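Local coordinates for protein putative phosphatase (DUF442) (Shewanella putrefaciens CN-32, PDB 3GXH) that is probably a phosphatase of the dual-specificity/tyrosine phosphatase superfamily, hydrolysing phosphate esters, though its natural substrate is not established, at residues N8-I12 / R13-Q17; Q145-L148 / T149-A153. All blocks are in the same frame, centred on the assembly; numbering follows the deposited sequence. Where two conformers were deposited one is given.

Contact 1. Residues N8-I12 / R13-Q17. With SO4 (sulfate ion), chain F; EDO (1,2-ethanediol), chain G; SO4 (sulfate ion), chain E.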
# COMPACT_ATOMS: atom_id res chain seq x y z
N ASN A 8 -10.45 -7.62 13.29
CA ASN A 8 -9.93 -8.90 12.85
C ASN A 8 -8.79 -8.76 11.84
O ASN A 8 -8.21 -9.79 11.50
CB ASN A 8 -11.02 -9.84 12.30
CG ASN A 8 -11.78 -10.59 13.42
OD1 ASN A 8 -11.50 -10.44 14.60
ND2 ASN A 8 -12.74 -11.41 13.02
N LEU A 9 -8.41 -7.56 11.43
CA LEU A 9 -7.26 -7.35 10.56
C LEU A 9 -5.97 -7.04 11.32
O LEU A 9 -4.93 -6.87 10.70
CB LEU A 9 -7.54 -6.19 9.61
CG LEU A 9 -8.80 -6.36 8.76
CD1 LEU A 9 -8.90 -5.14 7.75
CD2 LEU A 9 -8.82 -7.67 7.96
N GLN A 10 -6.03 -6.92 12.65
CA GLN A 10 -4.90 -6.42 13.42
C GLN A 10 -3.76 -7.41 13.60
O GLN A 10 -2.73 -7.02 14.14
CB GLN A 10 -5.42 -5.88 14.78
CG GLN A 10 -6.25 -4.60 14.61
CD GLN A 10 -5.45 -3.41 14.06
OE1 GLN A 10 -5.91 -2.75 13.13
NE2 GLN A 10 -4.25 -3.18 14.56
N GLY A 11 -3.91 -8.63 13.09
CA GLY A 11 -2.83 -9.62 13.02
C GLY A 11 -2.04 -9.55 11.75
O GLY A 11 -1.00 -10.18 11.65
N ILE A 12 -2.46 -8.73 10.77
CA ILE A 12 -1.69 -8.52 9.54
C ILE A 12 -0.47 -7.65 9.83
O ILE A 12 -0.52 -6.58 10.47
CB ILE A 12 -2.55 -7.93 8.43
CG1 ILE A 12 -3.66 -8.90 8.13
CG2 ILE A 12 -1.75 -7.59 7.19
CD1 ILE A 12 -4.77 -8.33 7.23
N ARG A 13 0.66 -8.16 9.37
CA ARG A 13 1.91 -7.47 9.57
C ARG A 13 1.88 -6.02 9.16
O ARG A 13 1.51 -5.69 8.05
CB ARG A 13 3.05 -8.17 8.77
CG ARG A 13 4.44 -7.63 9.00
CD ARG A 13 5.46 -8.44 8.25
NE ARG A 13 6.79 -7.94 8.51
CZ ARG A 13 7.89 -8.53 8.04
NH1 ARG A 13 7.80 -9.61 7.29
NH2 ARG A 13 9.07 -7.97 8.30
N ALA A 14 2.26 -5.13 10.08
CA ALA A 14 2.41 -3.69 9.81
C ALA A 14 1.17 -3.04 9.24
O ALA A 14 1.26 -2.02 8.53
CB ALA A 14 3.63 -3.42 8.92
N LEU A 15 -0.01 -3.55 9.59
CA LEU A 15 -1.27 -2.95 9.10
C LEU A 15 -1.56 -1.60 9.71
O LEU A 15 -1.48 -1.41 10.93
CB LEU A 15 -2.45 -3.91 9.29
CG LEU A 15 -3.72 -3.41 8.54
CD1 LEU A 15 -4.38 -4.46 7.72
CD2 LEU A 15 -4.61 -2.93 9.61
N GLN A 16 -1.89 -0.65 8.85
CA GLN A 16 -2.24 0.70 9.28
C GLN A 16 -3.31 1.24 8.40
O GLN A 16 -3.12 1.39 7.17
CB GLN A 16 -1.03 1.63 9.19
CG GLN A 16 -1.29 3.03 9.78
CD GLN A 16 -0.04 3.90 9.87
OE1 GLN A 16 1.06 3.41 10.08
NE2 GLN A 16 -0.22 5.19 9.71
N GLN A 17 -4.43 1.63 9.01
CA GLN A 17 -5.50 2.28 8.27
C GLN A 17 -5.10 3.71 7.99
O GLN A 17 -4.77 4.46 8.88
CB GLN A 17 -6.77 2.28 9.07
CG GLN A 17 -7.84 3.02 8.39
CD GLN A 17 -9.05 2.18 8.34
OE1 GLN A 17 -9.38 1.62 7.27
NE2 GLN A 17 -9.68 1.98 9.50
S SO4 F . 4.36 -5.43 12.78
O1 SO4 F . 4.40 -4.27 13.62
O2 SO4 F . 4.95 -5.08 11.50
O3 SO4 F . 5.17 -6.56 13.31
O4 SO4 F . 3.03 -5.84 12.65
C1 EDO G . 4.19 -12.76 5.63
O1 EDO G . 2.97 -13.10 5.52
C2 EDO G . 4.39 -11.86 6.87
O2 EDO G . 5.76 -11.55 6.97
S SO4 E . 10.15 -4.38 10.34
O1 SO4 E . 9.08 -4.09 11.31
O2 SO4 E . 11.50 -4.34 10.93
O3 SO4 E . 9.91 -5.68 9.75
O4 SO4 E . 10.01 -3.33 9.39
O HOH W 1 -3.69 -0.85 12.75
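I12 and L15 meet across a pair of successive beta turns. I12 is shared by both turns, and L15 ends the second. The first, type I, runs from L9 to I12, and I12 N bonds L9 O. The second, type II, is closed by L15 N giving its hydrogen to I12 O at 3.2 Å. The nitrogen sits above the carbonyl plane, 43° out of it.

The apolar contacts centre on one methyl. L15 CD1 lies 3.9 Å from I12 CD1 and 4.1 Å from L9 CB, and it also nears L9 O. With chi1 at -169°, L15 CG stands opposite the backbone N, and chi2 then sends the two methyls to different partners. CD2 lies 3.8 Å from Q10 OE1.

One water links Q10 to the backbone of L15. Q10 bends at chi2, and its side chain crosses that of L15 at about a right angle. The water donates to Q10 OE1 and to L15 O, both at 2.9 Å.

Two sulfates and an ethanediol, probably from the crystallisation liquor, sit around R13 and A14. R13 is extended from CG to NE. In the plane of its guanidinium, NH2 bonds O3 of one sulfate at 2.8 Å and NH1 bonds O2 of the ethanediol. The other sulfate takes a nearly straight bond through its O4 from A14 N, at 2.8 Å and 171°.

The loop follows helix 3-7 and leads into edge strand 16-19, which pairs antiparallel with strand 22-25. R13 shares a backbone hydrogen bond with G26 and touches L105, while A14 O accepts from N107 ND2. L9 and I12 rest on L36 of helix 30-38, and I12 and L15 touch S25 of strand 22-25.

Contact 2. Residues Q145-L148 / T149-A153; sequences QALL and TEVSA
L147 and V151 stand one turn apart on the buried side of the C-terminal alpha-helix 142-154. L147 CD1 approaches V151 CG2 at 4.2 Å. The same valine methyl also rests 3.4 Å from L147 O, beside the backbone bond. That bond is part of regular alpha-helical i to i+4 hydrogen bonding. T149 N bonds Q145 O, E150 N bonds A146 O, V151 N bonds L147 O and S152 N bonds L148 O, each at 2.9 Å.

L147, E150 and V151 all touch V82 of helix 82-94. L148, V151 and S152 meet L116 of helix 108-120. Helix 142-154 thus packs against both.

The exposed side carries T149 and E150. T149 OG1 lies beside its own backbone N, 3.1 Å from Q145 O. E150 CB passes 3.3 Å from A146 O. The glutamate CG is set opposite the backbone N, and the extended chain beyond it leads away from that oxygen.

S152 folds its hydroxyl back along the helix. OG is anti to the carbonyl carbon (chi1 -63°), beside the backbone N. This lets both N and OG of S152 donate to one acceptor. They reach L148 O from opposite faces of the carbonyl plane, and the bond from S152 OG to L148 O measures 2.7 Å.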
# COMPACT_ATOMS: atom_id res chain seq x y z
N GLN A 145 13.86 9.48 -0.40
CA GLN A 145 13.69 10.88 -0.10
C GLN A 145 13.46 11.64 -1.39
O GLN A 145 12.57 12.53 -1.51
CB GLN A 145 14.95 11.41 0.57
CG GLN A 145 15.04 11.10 2.03
CD GLN A 145 16.22 11.79 2.67
OE1 GLN A 145 17.37 11.47 2.35
NE2 GLN A 145 15.96 12.73 3.57
N ALA A 146 14.30 11.36 -2.40
CA ALA A 146 14.24 12.08 -3.67
C ALA A 146 12.92 11.85 -4.39
O ALA A 146 12.33 12.78 -4.96
CB ALA A 146 15.42 11.66 -4.60
N LEU A 147 12.44 10.63 -4.35
CA LEU A 147 11.15 10.25 -4.94
C LEU A 147 10.05 11.06 -4.29
O LEU A 147 9.20 11.69 -4.97
CB LEU A 147 10.86 8.76 -4.78
CG LEU A 147 9.50 8.29 -5.31
CD1 LEU A 147 9.48 8.36 -6.83
CD2 LEU A 147 9.18 6.89 -4.79
N LEU A 148 10.01 11.05 -2.97
CA LEU A 148 8.98 11.76 -2.24
C LEU A 148 8.99 13.26 -2.52
O LEU A 148 7.93 13.87 -2.73
CB LEU A 148 9.04 11.49 -0.76
CG LEU A 148 8.29 10.21 -0.28
CD1 LEU A 148 8.71 8.96 -1.07
CD2 LEU A 148 8.50 10.06 1.22
N THR A 149 10.17 13.85 -2.58
CA THR A 149 10.31 15.30 -2.83
C THR A 149 9.84 15.60 -4.24
O THR A 149 9.09 16.56 -4.46
CB THR A 149 11.78 15.73 -2.64
OG1 THR A 149 12.18 15.56 -1.27
CG2 THR A 149 12.00 17.21 -3.10
N GLU A 150 10.24 14.79 -5.20
CA GLU A 150 9.93 15.03 -6.62
C GLU A 150 8.43 14.93 -6.84
O GLU A 150 7.84 15.76 -7.53
CB GLU A 150 10.64 14.00 -7.52
CG GLU A 150 10.36 14.18 -9.05
CD GLU A 150 11.33 13.39 -9.98
OE1 GLU A 150 12.33 12.79 -9.49
OE2 GLU A 150 11.08 13.38 -11.22
N VAL A 151 7.80 13.92 -6.25
CA VAL A 151 6.38 13.71 -6.50
C VAL A 151 5.58 14.76 -5.76
O VAL A 151 4.56 15.24 -6.33
CB VAL A 151 5.90 12.33 -6.06
CG1 VAL A 151 4.34 12.25 -6.07
CG2 VAL A 151 6.45 11.28 -6.94
N SER A 152 5.98 15.14 -4.54
CA SER A 152 5.29 16.17 -3.77
C SER A 152 5.29 17.46 -4.57
O SER A 152 4.24 18.09 -4.76
CB SER A 152 5.94 16.37 -2.41
OG SER A 152 5.86 15.20 -1.63
N ALA A 153 6.46 17.86 -5.08
CA ALA A 153 6.56 19.08 -5.92
C ALA A 153 5.75 19.02 -7.22
O ALA A 153 5.14 20.03 -7.62
CB ALA A 153 8.03 19.41 -6.22

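Contacts 1 and 2 lie on opposite sides of the chain's centre, about 12 Å and 17 Å from it, centre to centre. Their own centres are 27 Å apart, and their nearest atoms are about 13 Å apart, so they do not touch. Contact 1 comes early in the chain and contact 2 near its end. The two sulfates and the ethanediol are bound at contact 1, and contact 2 touches none of them. In a putative phosphatase a bound sulfate may mimic phosphate. R13 and A14 adjoin L105 and N107 of the loop after strand 100-103, which probably corresponds to the phosphate-binding loop of tyrosine phosphatases.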